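Local coordinates for SLT domain-containing protein (Bdellovibrio bacteriovorus HD100, PDB 6TAB) that probably hydrolyses peptidoglycan as a lysozyme with altered substrate specificity, helping the periplasmic predator to exit its prey cell, at residues S121-Y125 and A126-Q130. Residues are numbered along the deposited sequence; the frame is centred on the assembly and turned at random.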
loop_
_atom_site.group_PDB
_atom_site.type_symbol
_atom_site.label_atom_id
_atom_site.label_comp_id
_atom_site.label_asym_id
_atom_site.label_seq_id
_atom_site.Cartn_x
_atom_site.Cartn_y
_atom_site.Cartn_z
ATOM N N SER A 121 17.026 -6.484 -5.890
ATOM C CA SER A 121 17.671 -7.726 -5.439
ATOM C C SER A 121 18.914 -7.483 -4.573
ATOM O O SER A 121 19.369 -8.448 -3.923
ATOM C CB SER A 121 18.024 -8.640 -6.598
ATOM O OG SER A 121 19.028 -8.070 -7.416
ATOM N N SER A 122 19.468 -6.255 -4.583
ATOM C CA SER A 122 20.651 -5.882 -3.771
ATOM C C SER A 122 20.288 -5.320 -2.384
ATOM O O SER A 122 21.186 -5.107 -1.551
ATOM C CB SER A 122 21.516 -4.852 -4.495
ATOM O OG SER A 122 21.983 -5.350 -5.733
ATOM N N LEU A 123 19.008 -5.059 -2.119
ATOM C CA LEU A 123 18.593 -4.363 -0.885
ATOM C C LEU A 123 18.687 -5.298 0.341
ATOM O O LEU A 123 18.288 -6.478 0.277
ATOM C CB LEU A 123 17.158 -3.823 -1.029
ATOM C CG LEU A 123 16.924 -2.790 -2.131
ATOM C CD1 LEU A 123 15.464 -2.322 -2.103
ATOM C CD2 LEU A 123 17.876 -1.599 -2.031
ATOM N N SER A 124 19.159 -4.769 1.473
ATOM C CA SER A 124 19.062 -5.406 2.796
ATOM C C SER A 124 17.600 -5.457 3.273
ATOM O O SER A 124 16.729 -4.712 2.765
ATOM C CB SER A 124 19.923 -4.645 3.818
ATOM O OG SER A 124 19.325 -3.389 4.100
ATOM N N TYR A 125 17.369 -6.235 4.338
ATOM C CA TYR A 125 16.035 -6.247 4.981
ATOM C C TYR A 125 15.622 -4.825 5.400
ATOM O O TYR A 125 14.491 -4.406 5.143
ATOM C CB TYR A 125 16.015 -7.237 6.152
ATOM C CG TYR A 125 14.671 -7.401 6.826
ATOM C CD1 TYR A 125 13.635 -8.112 6.224
ATOM C CD2 TYR A 125 14.422 -6.902 8.094
ATOM C CE1 TYR A 125 12.404 -8.276 6.847
ATOM C CE2 TYR A 125 13.201 -7.076 8.735
ATOM C CZ TYR A 125 12.166 -7.754 8.110
ATOM O OH TYR A 125 10.951 -7.972 8.724
ATOM N N ALA A 126 16.515 -4.111 6.104
ATOM C CA ALA A 126 16.210 -2.705 6.559
ATOM C C ALA A 126 15.858 -1.793 5.381
ATOM O O ALA A 126 14.904 -0.999 5.489
ATOM C CB ALA A 126 17.371 -2.129 7.330
ATOM N N GLN A 127 16.606 -1.916 4.271
ATOM C CA GLN A 127 16.321 -1.119 3.070
ATOM C C GLN A 127 14.965 -1.483 2.432
ATOM O O GLN A 127 14.242 -0.592 1.932
ATOM C CB GLN A 127 17.482 -1.198 2.063
ATOM C CG GLN A 127 18.805 -0.529 2.505
ATOM C CD GLN A 127 19.941 -0.813 1.544
ATOM O OE1 GLN A 127 20.113 -1.953 1.068
ATOM N NE2 GLN A 127 20.702 0.227 1.201
ATOM N N ARG A 128 14.631 -2.799 2.401
ATOM C CA ARG A 128 13.300 -3.202 1.856
ATOM C C ARG A 128 12.171 -2.607 2.725
ATOM O O ARG A 128 11.101 -2.250 2.170
ATOM C CB ARG A 128 13.201 -4.744 1.732
ATOM C CG ARG A 128 14.145 -5.363 0.694
ATOM C CD ARG A 128 13.901 -6.830 0.327
ATOM N NE ARG A 128 13.896 -7.781 1.423
ATOM C CZ ARG A 128 14.953 -8.424 1.922
ATOM N NH1 ARG A 128 16.192 -8.061 1.578
ATOM N NH2 ARG A 128 14.752 -9.426 2.780
ATOM N N LYS A 129 12.346 -2.569 4.054
ATOM C CA LYS A 129 11.302 -1.945 4.927
ATOM C C LYS A 129 11.182 -0.430 4.616
ATOM O O LYS A 129 10.064 0.113 4.562
ATOM C CB LYS A 129 11.563 -2.213 6.410
ATOM C CG LYS A 129 11.392 -3.684 6.797
ATOM C CD LYS A 129 10.990 -3.967 8.244
ATOM C CE LYS A 129 11.914 -3.431 9.291
ATOM N NZ LYS A 129 11.546 -3.739 10.690
ATOM N N GLN A 130 12.319 0.263 4.425
ATOM C CA GLN A 130 12.280 1.684 4.024
ATOM C C GLN A 130 11.539 1.854 2.684
ATOM O O GLN A 130 10.746 2.834 2.531
ATOM C CB GLN A 130 13.697 2.277 3.971
ATOM C CG GLN A 130 14.356 2.473 5.338
ATOM C CD GLN A 130 15.799 2.901 5.211
ATOM O OE1 GLN A 130 16.133 3.819 4.462
ATOM N NE2 GLN A 130 16.680 2.266 5.972
HETATM O O HOH W 1 22.531 -2.952 0.508
#
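Q127 OE1 accepts from the backbone N of S124 at 3.0 Å, on a lone pair in the carbonyl plane, and from a water at 2.7 Å that also donates to S122 O. In return S124 OG accepts from Q127 N at 3.1 Å; these reciprocal bonds make a capping box, with S124 as N-cap. Serine suits the place because its short side chain, with OG between the backbone N and the carbonyl carbon (chi1 71°), sets OG in front of Q127 N, at the helix start. Glutamine is long enough for its extended chain to reach back to S124 N, while its NE2 binds E75. Buried, apolar L123 crosses it at about a right angle, and its CB packs on the aliphatic R128 CG. The arginine, long enough to reach back, bends at chi3, placing NH1 2.9 Å from L123 O in a weak, angled bond (126°); NE bonds to L106 O. The flat Y125 ring receives R128 NH2 at its edge and K129 methylenes over one face, CG toward the rim. Y125 OH and K129 NZ, both long enough, then meet on D99 of helix 87-101, tying it to the start of helix 125-144, where the loop following helix 113-116 ends.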